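Fumarylacetoacetate hydrolase (Burkholderia xenovorans, PDB 5TI1) probably catalyses the hydrolysis of fumarylacetoacetate to fumarate and acetoacetate, the last step of phenylalanine and tyrosine breakdown, at a bound divalent metal ion. Local coordinates at residues B[191-196]-B[284-289]; B[201-206]-B[264-269]; B[221-226]-B[409-414]; B[260-265]-B[278-283]. All coordinates share one frame; numbering follows the deposited sequence.

Contact 1 of 4, residues B[191-196]-B[284-289]; sequences SSVVVS and TTISPW. With NA (sodium ion), chain L.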
loop_
_atom_site.group_PDB
_atom_site.type_symbol
_atom_site.label_atom_id
_atom_site.label_comp_id
_atom_site.label_asym_id
_atom_site.label_seq_id
_atom_site.Cartn_x
_atom_site.Cartn_y
_atom_site.Cartn_z
ATOM N N SER B 191 -1.338 5.676 -2.244
ATOM C CA SER B 191 -2.190 6.866 -2.233
ATOM C C SER B 191 -1.541 8.056 -2.931
ATOM O O SER B 191 -2.249 8.903 -3.479
ATOM C CB SER B 191 -2.551 7.256 -0.802
ATOM O OG SER B 191 -1.427 7.792 -0.135
ATOM N N SER B 192 -0.212 8.157 -2.908
ATOM C CA SER B 192 0.474 9.301 -3.492
ATOM C C SER B 192 0.977 9.038 -4.910
ATOM O O SER B 192 1.795 9.808 -5.417
ATOM C CB SER B 192 1.642 9.725 -2.608
ATOM O OG SER B 192 2.380 8.585 -2.194
ATOM N N VAL B 193 0.511 7.988 -5.574
ATOM C CA VAL B 193 0.807 7.861 -7.001
ATOM C C VAL B 193 -0.160 8.764 -7.750
ATOM O O VAL B 193 -1.379 8.608 -7.627
ATOM C CB VAL B 193 0.700 6.410 -7.486
ATOM C CG1 VAL B 193 1.025 6.343 -8.989
ATOM C CG2 VAL B 193 1.611 5.508 -6.676
ATOM N N VAL B 194 0.381 9.719 -8.517
ATOM C CA VAL B 194 -0.413 10.707 -9.229
ATOM C C VAL B 194 -0.065 10.661 -10.710
ATOM O O VAL B 194 1.021 10.234 -11.103
ATOM C CB VAL B 194 -0.187 12.133 -8.672
ATOM C CG1 VAL B 194 -0.532 12.172 -7.192
ATOM C CG2 VAL B 194 1.260 12.547 -8.892
ATOM N N VAL B 195 -0.995 11.156 -11.533
ATOM C CA VAL B 195 -0.825 11.115 -12.981
ATOM C C VAL B 195 0.066 12.266 -13.449
ATOM O O VAL B 195 0.182 13.306 -12.802
ATOM C CB VAL B 195 -2.189 11.136 -13.702
ATOM C CG1 VAL B 195 -2.813 12.528 -13.634
ATOM C CG2 VAL B 195 -2.049 10.664 -15.171
ATOM N N SER B 196 0.688 12.060 -14.614
ATOM C CA SER B 196 1.526 13.061 -15.262
ATOM C C SER B 196 0.839 14.422 -15.313
ATOM O O SER B 196 -0.358 14.526 -15.594
ATOM C CB SER B 196 1.865 12.589 -16.681
ATOM O OG SER B 196 2.697 13.508 -17.361
ATOM N N THR B 284 4.642 10.110 -6.289
ATOM C CA THR B 284 5.156 9.238 -7.328
ATOM C C THR B 284 4.297 9.494 -8.554
ATOM O O THR B 284 3.069 9.498 -8.447
ATOM C CB THR B 284 5.103 7.761 -6.905
ATOM O OG1 THR B 284 5.915 7.560 -5.738
ATOM C CG2 THR B 284 5.611 6.873 -8.028
ATOM N N THR B 285 4.924 9.754 -9.702
ATOM C CA THR B 285 4.189 10.111 -10.909
ATOM C C THR B 285 4.246 8.963 -11.914
ATOM O O THR B 285 5.299 8.352 -12.112
ATOM C CB THR B 285 4.748 11.404 -11.533
ATOM O OG1 THR B 285 4.699 12.461 -10.572
ATOM C CG2 THR B 285 3.936 11.827 -12.749
ATOM N N ILE B 286 3.113 8.654 -12.545
ATOM C CA ILE B 286 3.125 7.731 -13.673
ATOM C C ILE B 286 2.514 8.396 -14.903
ATOM O O ILE B 286 1.693 9.317 -14.810
ATOM C CB ILE B 286 2.414 6.388 -13.374
ATOM C CG1 ILE B 286 0.930 6.589 -13.041
ATOM C CG2 ILE B 286 3.136 5.642 -12.254
ATOM C CD1 ILE B 286 0.155 5.256 -12.919
ATOM N N SER B 287 2.945 7.919 -16.070
ATOM C CA SER B 287 2.338 8.317 -17.320
ATOM C C SER B 287 0.911 7.772 -17.402
ATOM O O SER B 287 0.564 6.801 -16.718
ATOM C CB SER B 287 3.177 7.808 -18.494
ATOM O OG SER B 287 3.328 6.403 -18.431
ATOM N N PRO B 288 0.057 8.384 -18.230
ATOM C CA PRO B 288 -1.364 8.004 -18.216
ATOM C C PRO B 288 -1.741 6.825 -19.106
ATOM O O PRO B 288 -2.808 6.241 -18.890
ATOM C CB PRO B 288 -2.065 9.290 -18.681
ATOM C CG PRO B 288 -1.050 9.966 -19.551
ATOM C CD PRO B 288 0.294 9.642 -18.967
ATOM N N TRP B 289 -0.912 6.457 -20.089
ATOM C CA TRP B 289 -1.251 5.417 -21.060
ATOM C C TRP B 289 -0.595 4.084 -20.690
ATOM O O TRP B 289 0.637 3.981 -20.633
ATOM C CB TRP B 289 -0.826 5.827 -22.475
ATOM C CG TRP B 289 -1.591 6.995 -23.030
ATOM C CD1 TRP B 289 -1.104 8.246 -23.281
ATOM C CD2 TRP B 289 -2.982 7.026 -23.383
ATOM N NE1 TRP B 289 -2.100 9.051 -23.774
ATOM C CE2 TRP B 289 -3.264 8.332 -23.844
ATOM C CE3 TRP B 289 -4.014 6.080 -23.354
ATOM C CZ2 TRP B 289 -4.535 8.714 -24.283
ATOM C CZ3 TRP B 289 -5.276 6.460 -23.780
ATOM C CH2 TRP B 289 -5.525 7.767 -24.241
HETATM NA NA NA L . 8.238 8.911 -4.711
HETATM O O HOH W 1 4.038 7.013 -3.743
#
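V193 and T284 stand side by side and point the same way off one face of a sheet, V193 CG2 lying 4.2 Å from T284 CB. With CG1 anti to its backbone N (chi1 -180°), V193 also reaches obliquely across to I286, where its CG1 meets I286 CG2 at 4.0 Å. V194 and T285 occupy the other face and cross obliquely, V194 CG2 against T285 OG1, a hydroxyl itself bonded to W261 NE1. Further along, V195 CG2 meets P288 CB at 3.8 Å, the side chains at about a right angle. The backbone pairing identifies strands 193-195 and 284-286 as parallel neighbours, 193-195 being the outermost strand within the chain of a mixed sheet in the FAH C-terminal domain. Both backbone polar atoms of V194 bond to strand 284-286: N donates to T284 O at 2.7 Å, nearly along the C=O axis, and O accepts from I286 N at 3.0 Å. T284 N adds a bond to S192 O at 3.0 Å, from above the carbonyl plane; that from S196 N to I286 O is weak. Anti to the carbonyl carbon, T284 OG1 binds sodium at 2.9 Å and shares a water with S192 OG, which also bonds T281 O.

Contact 2 of 4, residues B[201-206]-B[264-269]; sequences RRPNGQ and RDIQQW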
loop_
_atom_site.group_PDB
_atom_site.type_symbol
_atom_site.label_atom_id
_atom_site.label_comp_id
_atom_site.label_asym_id
_atom_site.label_seq_id
_atom_site.Cartn_x
_atom_site.Cartn_y
_atom_site.Cartn_z
ATOM N N ARG B 201 5.085 19.101 -4.665
ATOM C CA ARG B 201 5.584 20.107 -3.745
ATOM C C ARG B 201 6.815 19.577 -3.038
ATOM O O ARG B 201 6.806 18.446 -2.526
ATOM C CB ARG B 201 4.534 20.523 -2.722
ATOM C CG ARG B 201 5.063 21.699 -1.903
ATOM C CD ARG B 201 4.014 22.403 -1.093
ATOM N NE ARG B 201 2.886 22.913 -1.875
ATOM C CZ ARG B 201 2.827 24.110 -2.457
ATOM N NH1 ARG B 201 3.855 24.952 -2.394
ATOM N NH2 ARG B 201 1.736 24.457 -3.123
ATOM N N ARG B 202 7.873 20.386 -3.028
ATOM C CA ARG B 202 9.085 20.050 -2.305
ATOM C C ARG B 202 8.726 19.748 -0.855
ATOM O O ARG B 202 8.096 20.589 -0.192
ATOM C CB ARG B 202 10.103 21.189 -2.370
ATOM C CG ARG B 202 11.387 20.950 -1.560
ATOM C CD ARG B 202 12.350 22.150 -1.663
ATOM N NE ARG B 202 12.686 22.468 -3.050
ATOM C CZ ARG B 202 13.663 21.882 -3.737
ATOM N NH1 ARG B 202 14.417 20.955 -3.158
ATOM N NH2 ARG B 202 13.890 22.221 -5.008
ATOM N N PRO B 203 9.067 18.572 -0.343
ATOM C CA PRO B 203 8.704 18.233 1.038
ATOM C C PRO B 203 9.586 18.929 2.061
ATOM O O PRO B 203 10.779 19.144 1.842
ATOM C CB PRO B 203 8.909 16.712 1.086
ATOM C CG PRO B 203 9.944 16.430 0.000
ATOM C CD PRO B 203 9.635 17.427 -1.083
ATOM N N ASN B 204 8.978 19.307 3.182
ATOM C CA ASN B 204 9.731 19.544 4.400
ATOM C C ASN B 204 9.892 18.225 5.150
ATOM O O ASN B 204 9.156 17.270 4.919
ATOM C CB ASN B 204 9.032 20.566 5.291
ATOM C CG ASN B 204 8.961 21.938 4.655
ATOM O OD1 ASN B 204 9.959 22.469 4.180
ATOM N ND2 ASN B 204 7.769 22.506 4.621
ATOM N N GLY B 205 10.862 18.183 6.055
ATOM C CA GLY B 205 11.067 16.982 6.848
ATOM C C GLY B 205 12.259 17.149 7.759
ATOM O O GLY B 205 12.838 18.231 7.858
ATOM N N GLN B 206 12.626 16.056 8.425
ATOM C CA GLN B 206 13.796 16.057 9.293
ATOM C C GLN B 206 15.056 15.866 8.462
ATOM O O GLN B 206 15.141 14.940 7.650
ATOM C CB GLN B 206 13.696 14.956 10.355
ATOM C CG GLN B 206 12.514 15.101 11.300
ATOM C CD GLN B 206 12.703 14.346 12.608
ATOM O OE1 GLN B 206 13.829 14.021 13.001
ATOM N NE2 GLN B 206 11.594 14.068 13.295
ATOM N N ARG B 264 16.413 12.818 -0.925
ATOM C CA ARG B 264 17.490 11.924 -0.512
ATOM C C ARG B 264 18.067 12.285 0.842
ATOM O O ARG B 264 18.518 11.390 1.564
ATOM C CB ARG B 264 18.598 11.906 -1.556
ATOM C CG ARG B 264 18.078 11.500 -2.897
ATOM C CD ARG B 264 19.129 10.874 -3.759
ATOM N NE ARG B 264 18.497 10.387 -4.973
ATOM C CZ ARG B 264 17.869 9.223 -5.068
ATOM N NH1 ARG B 264 17.799 8.402 -4.016
ATOM N NH2 ARG B 264 17.309 8.883 -6.220
ATOM N N ASP B 265 18.072 13.572 1.205
ATOM C CA ASP B 265 18.546 13.932 2.537
ATOM C C ASP B 265 17.558 13.489 3.608
ATOM O O ASP B 265 17.967 13.024 4.677
ATOM C CB ASP B 265 18.844 15.436 2.636
ATOM C CG ASP B 265 17.733 16.320 2.075
ATOM O OD1 ASP B 265 16.756 15.808 1.501
ATOM O OD2 ASP B 265 17.854 17.556 2.206
ATOM N N ILE B 266 16.254 13.612 3.338
ATOM C CA ILE B 266 15.255 13.031 4.230
ATOM C C ILE B 266 15.454 11.520 4.324
ATOM O O ILE B 266 15.298 10.921 5.396
ATOM C CB ILE B 266 13.834 13.396 3.751
ATOM C CG1 ILE B 266 13.594 14.907 3.890
ATOM C CG2 ILE B 266 12.770 12.640 4.532
ATOM C CD1 ILE B 266 12.194 15.348 3.487
ATOM N N GLN B 267 15.841 10.886 3.212
ATOM C CA GLN B 267 15.966 9.428 3.207
ATOM C C GLN B 267 17.126 8.976 4.080
ATOM O O GLN B 267 16.994 8.028 4.864
ATOM C CB GLN B 267 16.143 8.904 1.779
ATOM C CG GLN B 267 16.219 7.368 1.704
ATOM C CD GLN B 267 16.429 6.832 0.291
ATOM O OE1 GLN B 267 15.496 6.768 -0.505
ATOM N NE2 GLN B 267 17.659 6.425 -0.015
ATOM N N GLN B 268 18.276 9.639 3.944
ATOM C CA GLN B 268 19.475 9.250 4.678
ATOM C C GLN B 268 19.219 9.176 6.176
ATOM O O GLN B 268 19.697 8.258 6.854
ATOM C CB GLN B 268 20.601 10.242 4.384
ATOM C CG GLN B 268 21.974 9.620 4.305
ATOM C CD GLN B 268 22.137 8.759 3.068
ATOM O OE1 GLN B 268 21.753 7.591 3.057
ATOM N NE2 GLN B 268 22.703 9.340 2.012
ATOM N N TRP B 269 18.447 10.125 6.707
ATOM C CA TRP B 269 18.262 10.219 8.149
ATOM C C TRP B 269 17.207 9.247 8.677
ATOM O O TRP B 269 17.327 8.780 9.815
ATOM C CB TRP B 269 17.901 11.660 8.514
ATOM C CG TRP B 269 17.459 11.882 9.930
ATOM C CD1 TRP B 269 16.267 12.409 10.339
ATOM C CD2 TRP B 269 18.206 11.609 11.125
ATOM N NE1 TRP B 269 16.225 12.487 11.714
ATOM C CE2 TRP B 269 17.401 11.999 12.220
ATOM C CE3 TRP B 269 19.478 11.081 11.376
ATOM C CZ2 TRP B 269 17.821 11.865 13.543
ATOM C CZ3 TRP B 269 19.896 10.952 12.694
ATOM C CH2 TRP B 269 19.068 11.340 13.761
HETATM O O HOH W 2 14.226 12.292 7.561
#
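The indole of W269 meets the amide of Q206 at its edge: OE1 lies in the ring plane, off the pyrrole N-H, while the amide and ring planes are turned 36° apart. The resulting hydrogen bond from W269 NE1 to Q206 OE1 is 3.1 Å long and fairly straight at the hydrogen (164°), yet on the acceptor side the donor stands above the carbonyl plane. W269 directs its ring at the strand because CG is anti to the backbone N, and the extended chain of Q206 runs obliquely past it, with Q206 CB 3.6 Å from W269 CD1. The other end of the amide is held by the second subunit, where Y313 and the carbonyl of E181 both bond Q206 NE2. One turn earlier on the helix, I266 reaches across with its extended CG1-CD1 branch. Its CD1 packs 3.9 Å from G205 CA, and P203 CG touches the same methyl at 4.3 Å. A water bridges the two backbones, donating to both Q206 O and I266 O at 2.8 Å. The contact thus packs helix 264-270, which carries the predicted substrate-binding residue Q267, on strand 200-207 at the subunit interface. Strand 204-206 and helix 264-269 run 25° from parallel, their axes 8.2 Å apart. Strand 216-219 pairs with 200-207, helix 278-281 packs against I266, and the second subunit meets P203, I266 and W269.

Contact 3 of 4, residues B[221-226]-B[409-414]; sequences RKLDIE and SFIEDG. With MG (magnesium ion), chain K.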
loop_
_atom_site.group_PDB
_atom_site.type_symbol
_atom_site.label_atom_id
_atom_site.label_comp_id
_atom_site.label_asym_id
_atom_site.label_seq_id
_atom_site.Cartn_x
_atom_site.Cartn_y
_atom_site.Cartn_z
ATOM N N ARG B 221 16.750 19.495 0.609
ATOM C CA ARG B 221 17.791 20.083 -0.228
ATOM C C ARG B 221 18.327 19.138 -1.299
ATOM O O ARG B 221 19.203 19.539 -2.068
ATOM C CB ARG B 221 18.969 20.569 0.632
ATOM C CG ARG B 221 18.633 21.686 1.615
ATOM C CD ARG B 221 19.791 21.934 2.567
ATOM N NE ARG B 221 19.385 22.708 3.735
ATOM C CZ ARG B 221 20.188 23.028 4.747
ATOM N NH1 ARG B 221 21.459 22.643 4.743
ATOM N NH2 ARG B 221 19.719 23.736 5.766
ATOM N N LYS B 222 17.843 17.895 -1.368
ATOM C CA LYS B 222 18.326 16.919 -2.347
ATOM C C LYS B 222 17.119 16.214 -2.970
ATOM O O LYS B 222 16.910 15.009 -2.803
ATOM C CB LYS B 222 19.286 15.922 -1.708
ATOM C CG LYS B 222 20.626 16.516 -1.339
ATOM C CD LYS B 222 21.646 15.414 -1.095
ATOM C CE LYS B 222 22.996 15.983 -0.735
ATOM N NZ LYS B 222 23.958 14.875 -0.548
ATOM N N LEU B 223 16.320 16.985 -3.696
ATOM C CA LEU B 223 15.155 16.454 -4.384
ATOM C C LEU B 223 15.574 15.852 -5.718
ATOM O O LEU B 223 16.241 16.508 -6.530
ATOM C CB LEU B 223 14.129 17.564 -4.591
ATOM C CG LEU B 223 12.808 17.162 -5.227
ATOM C CD1 LEU B 223 12.074 16.131 -4.325
ATOM C CD2 LEU B 223 11.985 18.409 -5.482
ATOM N N ASP B 224 15.181 14.603 -5.952
ATOM C CA ASP B 224 15.696 13.865 -7.092
ATOM C C ASP B 224 14.559 13.108 -7.765
ATOM O O ASP B 224 13.498 12.873 -7.175
ATOM C CB ASP B 224 16.822 12.909 -6.655
ATOM C CG ASP B 224 17.718 12.480 -7.808
ATOM O OD1 ASP B 224 17.454 12.887 -8.958
ATOM O OD2 ASP B 224 18.694 11.739 -7.563
ATOM N N ILE B 225 14.789 12.754 -9.028
ATOM C CA ILE B 225 13.926 11.819 -9.742
ATOM C C ILE B 225 14.419 10.406 -9.497
ATOM O O ILE B 225 15.542 10.196 -9.023
ATOM C CB ILE B 225 13.911 12.082 -11.258
ATOM C CG1 ILE B 225 15.240 11.615 -11.865
ATOM C CG2 ILE B 225 13.622 13.544 -11.555
ATOM C CD1 ILE B 225 15.312 11.728 -13.357
ATOM N N GLU B 226 13.595 9.428 -9.854
ATOM C CA GLU B 226 14.064 8.070 -10.103
ATOM C C GLU B 226 13.358 7.603 -11.362
ATOM O O GLU B 226 12.140 7.383 -11.347
ATOM C CB GLU B 226 13.799 7.129 -8.924
ATOM C CG GLU B 226 14.571 7.530 -7.673
ATOM C CD GLU B 226 14.869 6.367 -6.751
ATOM O OE1 GLU B 226 15.915 6.398 -6.067
ATOM O OE2 GLU B 226 14.064 5.426 -6.711
ATOM N N SER B 409 22.619 20.249 -9.764
ATOM C CA SER B 409 23.017 19.114 -8.944
ATOM C C SER B 409 21.770 18.294 -8.653
ATOM O O SER B 409 21.587 17.219 -9.228
ATOM C CB SER B 409 23.709 19.573 -7.665
ATOM O OG SER B 409 25.020 20.014 -7.956
ATOM N N PHE B 410 20.888 18.806 -7.801
ATOM C CA PHE B 410 19.571 18.217 -7.604
ATOM C C PHE B 410 18.507 19.162 -8.167
ATOM O O PHE B 410 18.820 20.220 -8.719
ATOM C CB PHE B 410 19.359 17.871 -6.126
ATOM C CG PHE B 410 20.221 16.732 -5.661
ATOM C CD1 PHE B 410 19.827 15.413 -5.871
ATOM C CD2 PHE B 410 21.451 16.971 -5.073
ATOM C CE1 PHE B 410 20.635 14.350 -5.470
ATOM C CE2 PHE B 410 22.265 15.926 -4.671
ATOM C CZ PHE B 410 21.858 14.605 -4.867
ATOM N N ILE B 411 17.241 18.747 -8.065
ATOM C CA ILE B 411 16.150 19.490 -8.688
ATOM C C ILE B 411 15.877 20.783 -7.926
ATOM O O ILE B 411 15.861 20.813 -6.689
ATOM C CB ILE B 411 14.877 18.632 -8.753
ATOM C CG1 ILE B 411 15.099 17.361 -9.582
ATOM C CG2 ILE B 411 13.724 19.441 -9.334
ATOM C CD1 ILE B 411 13.986 16.338 -9.372
ATOM N N GLU B 412 15.623 21.852 -8.662
ATOM C CA GLU B 412 15.333 23.146 -8.070
ATOM C C GLU B 412 13.868 23.508 -8.291
ATOM O O GLU B 412 13.176 22.909 -9.124
ATOM C CB GLU B 412 16.288 24.210 -8.636
ATOM C CG GLU B 412 17.529 24.328 -7.767
ATOM C CD GLU B 412 18.771 24.664 -8.531
ATOM O OE1 GLU B 412 19.871 24.376 -8.014
ATOM O OE2 GLU B 412 18.657 25.221 -9.642
ATOM N N ASP B 413 13.389 24.468 -7.491
ATOM C CA ASP B 413 11.997 24.890 -7.566
ATOM C C ASP B 413 11.684 25.440 -8.952
ATOM O O ASP B 413 12.494 26.148 -9.554
ATOM C CB ASP B 413 11.702 25.946 -6.497
ATOM C CG ASP B 413 11.740 25.382 -5.075
ATOM O OD1 ASP B 413 11.786 24.142 -4.896
ATOM O OD2 ASP B 413 11.707 26.192 -4.126
ATOM N N GLY B 414 10.504 25.094 -9.466
ATOM C CA GLY B 414 10.111 25.490 -10.798
ATOM C C GLY B 414 10.683 24.647 -11.928
ATOM O O GLY B 414 10.306 24.871 -13.088
HETATM MG MG MG K . 12.487 3.933 -6.630
HETATM O O HOH W 3 16.819 19.762 -4.525
#
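A lysine side chain lies flat across an aromatic ring: K222 CB sits 4.0 Å from the centroid of the F410 ring and only 4° off its normal, a CH-pi contact over the centre of the face. The extended chain of K222 then runs obliquely outward over the rim, CD reaching 3.7 Å from F410 CE2, and its NZ ends on N395 OD1. D224 comes to the ring at its edge, with CB in the plane and the carboxylate turned 83° from it; OD2 is 3.9 Å from F410 CE1 and is held by R264 and the backbone N of L390. The backbones join through one bond, I411 N to L223 O at 2.9 Å, nearly along the C=O axis, and through a water that accepts from L223 N and donates to I411 O. Next to this bond I411 extends its CG1 branch so that CD1 meets I225 CG2 at 3.6 Å, crossing at about a right angle. On the same strand E226 OE2 binds magnesium at 2.2 Å, a site completed by D153, E228 and D260. Irregular segment 409-414 lies against the start of strand 223-233, which pairs with strand 252-263; I439 and L417 of strands 429-440 and 416-424 pack on I411.

Contact 4 of 4, residues B[260-265]-B[278-283]; sequences DWSARD and NAKTFA. With NA (sodium ion), chain L; MG (magnesium ion), chain K.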
loop_
_atom_site.group_PDB
_atom_site.type_symbol
_atom_site.label_atom_id
_atom_site.label_comp_id
_atom_site.label_asym_id
_atom_site.label_seq_id
_atom_site.Cartn_x
_atom_site.Cartn_y
_atom_site.Cartn_z
ATOM N N ASP B 260 9.722 7.972 -9.428
ATOM C CA ASP B 260 9.640 7.821 -7.976
ATOM C C ASP B 260 10.424 8.959 -7.329
ATOM O O ASP B 260 11.585 8.811 -6.938
ATOM C CB ASP B 260 10.172 6.453 -7.553
ATOM C CG ASP B 260 10.202 6.275 -6.042
ATOM O OD1 ASP B 260 9.419 6.961 -5.342
ATOM O OD2 ASP B 260 11.024 5.461 -5.555
ATOM N N TRP B 261 9.769 10.121 -7.230
ATOM C CA TRP B 261 10.389 11.292 -6.620
ATOM C C TRP B 261 10.985 10.944 -5.260
ATOM O O TRP B 261 10.342 10.290 -4.435
ATOM C CB TRP B 261 9.366 12.417 -6.462
ATOM C CG TRP B 261 8.625 12.799 -7.711
ATOM C CD1 TRP B 261 7.396 12.345 -8.109
ATOM C CD2 TRP B 261 9.053 13.730 -8.716
ATOM N NE1 TRP B 261 7.041 12.927 -9.306
ATOM C CE2 TRP B 261 8.037 13.785 -9.697
ATOM C CE3 TRP B 261 10.192 14.518 -8.883
ATOM C CZ2 TRP B 261 8.119 14.613 -10.818
ATOM C CZ3 TRP B 261 10.280 15.334 -10.006
ATOM C CH2 TRP B 261 9.245 15.379 -10.955
ATOM N N SER B 262 12.218 11.390 -5.032
ATOM C CA SER B 262 12.973 11.034 -3.839
ATOM C C SER B 262 13.549 12.282 -3.192
ATOM O O SER B 262 14.138 13.121 -3.879
ATOM C CB SER B 262 14.106 10.065 -4.179
ATOM O OG SER B 262 13.583 8.793 -4.547
ATOM N N ALA B 263 13.392 12.389 -1.870
ATOM C CA ALA B 263 14.056 13.412 -1.060
ATOM C C ALA B 263 15.214 12.725 -0.345
ATOM O O ALA B 263 15.029 12.109 0.710
ATOM C CB ALA B 263 13.082 14.047 -0.077
ATOM N N ARG B 264 16.413 12.818 -0.925
ATOM C CA ARG B 264 17.490 11.924 -0.512
ATOM C C ARG B 264 18.067 12.285 0.842
ATOM O O ARG B 264 18.518 11.390 1.564
ATOM C CB ARG B 264 18.598 11.906 -1.556
ATOM C CG ARG B 264 18.078 11.500 -2.897
ATOM C CD ARG B 264 19.129 10.874 -3.759
ATOM N NE ARG B 264 18.497 10.387 -4.973
ATOM C CZ ARG B 264 17.869 9.223 -5.068
ATOM N NH1 ARG B 264 17.799 8.402 -4.016
ATOM N NH2 ARG B 264 17.309 8.883 -6.220
ATOM N N ASP B 265 18.072 13.572 1.205
ATOM C CA ASP B 265 18.546 13.932 2.537
ATOM C C ASP B 265 17.558 13.489 3.608
ATOM O O ASP B 265 17.967 13.024 4.677
ATOM C CB ASP B 265 18.844 15.436 2.636
ATOM C CG ASP B 265 17.733 16.320 2.075
ATOM O OD1 ASP B 265 16.756 15.808 1.501
ATOM O OD2 ASP B 265 17.854 17.556 2.206
ATOM N N ASN B 278 9.174 8.655 4.451
ATOM C CA ASN B 278 8.741 9.999 4.070
ATOM C C ASN B 278 9.479 10.503 2.832
ATOM O O ASN B 278 8.930 11.290 2.057
ATOM C CB ASN B 278 8.929 10.969 5.229
ATOM C CG ASN B 278 7.822 10.863 6.264
ATOM O OD1 ASN B 278 6.762 10.281 6.014
ATOM N ND2 ASN B 278 8.059 11.448 7.426
ATOM N N ALA B 279 10.709 10.048 2.622
ATOM C CA ALA B 279 11.493 10.502 1.485
ATOM C C ALA B 279 10.929 10.043 0.153
ATOM O O ALA B 279 11.352 10.564 -0.886
ATOM C CB ALA B 279 12.922 9.999 1.608
ATOM N N LYS B 280 10.008 9.069 0.157
ATOM C CA LYS B 280 9.461 8.501 -1.066
ATOM C C LYS B 280 7.985 8.771 -1.268
ATOM O O LYS B 280 7.536 8.853 -2.414
ATOM C CB LYS B 280 9.652 6.980 -1.089
ATOM C CG LYS B 280 11.089 6.543 -1.015
ATOM C CD LYS B 280 11.787 6.827 -2.307
ATOM C CE LYS B 280 12.852 5.793 -2.592
ATOM N NZ LYS B 280 13.465 6.075 -3.920
ATOM N N THR B 281 7.222 8.869 -0.189
ATOM C CA THR B 281 5.776 8.788 -0.267
ATOM C C THR B 281 5.109 10.128 -0.527
ATOM O O THR B 281 3.880 10.169 -0.611
ATOM C CB THR B 281 5.213 8.210 1.028
ATOM O OG1 THR B 281 5.499 9.118 2.098
ATOM C CG2 THR B 281 5.830 6.832 1.320
ATOM N N PHE B 282 5.871 11.223 -0.639
ATOM C CA PHE B 282 5.236 12.517 -0.877
ATOM C C PHE B 282 4.704 12.646 -2.305
ATOM O O PHE B 282 3.824 13.476 -2.550
ATOM C CB PHE B 282 6.213 13.660 -0.561
ATOM C CG PHE B 282 7.429 13.697 -1.451
ATOM C CD1 PHE B 282 8.579 13.012 -1.106
ATOM C CD2 PHE B 282 7.421 14.437 -2.622
ATOM C CE1 PHE B 282 9.700 13.046 -1.924
ATOM C CE2 PHE B 282 8.530 14.481 -3.443
ATOM C CZ PHE B 282 9.673 13.782 -3.096
ATOM N N ALA B 283 5.198 11.833 -3.239
ATOM C CA ALA B 283 4.760 11.881 -4.633
ATOM C C ALA B 283 5.425 10.786 -5.454
ATOM O O ALA B 283 6.629 10.557 -5.332
ATOM C CB ALA B 283 5.079 13.235 -5.276
HETATM NA NA NA L . 8.238 8.911 -4.711
HETATM MG MG MG K . 12.487 3.933 -6.630
#
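F282 forms the apolar centre, its CG held in the crowded position between backbone N and carbonyl carbon (chi1 64°), which turns the ring against W261 and A263. There its CZ lies 3.6 Å from W261 CB, and CE1 lies 4.0 Å from A263 CB. On one flank A263 CB meets A279 CB; on the other W261 CD1 packs on A283 CB, with A283 O at the edge of the indole and in its plane, and W261 NE1 bonded to T285 OG1. The backbones are tied by A263 N to A279 O, a 2.9 Å bond that uses a lone pair in the carbonyl plane.

Outward, the chain of K280, bent at chi2 and chi3, brings NZ to S262 OG at 2.8 Å and to D260 OD2 at 3.0 Å. The latter, a salt bridge, arrives from above the carboxylate plane (47° out of it). S262 OG in turn donates to D260 O, so the serine helps position the ammonium. D260 bridges two metals: OD1 binds sodium at 2.4 Å and OD2 binds magnesium at 2.4 Å. W261 O, K280 O and A283 O also bind the sodium, with T284 OG1 completing its five protein ligands. Two cations on one carboxylate, with K280 beside it, would probably favour its ionised form. The segment 260-265 carries strand 252-263 into helix 264-270; strand 223-233 pairs beside it, V200 and P203 of strand 200-207 touch W261 and F282, and S363 of the second subunit packs on F282.

How the contacts relate
All four contacts lie in the C-terminal FAH domain. Contacts 2, 3 and 4 cluster, their centres 7 to 11 Å apart, whereas contact 1 sits 14 to 20 Å from them. Strands 223-233, 252-263 and 284-292, which supply contacts 3, 4 and 1, are consecutive neighbours in one mixed sheet, so its metal-binding residues are brought together from distant sequence. Contacts 3 and 4 both touch magnesium; contacts 1 and 4 both touch sodium. Along the chain contacts 2 and 4 are nested inside contact 1, and contact 3 crosses contacts 1 and 2. Contacts 2 and 4 share R264 and D265, and an R202-D413 salt bridge joins contact 2 to contact 3. Contacts 1, 2 and 4 also meet the second subunit.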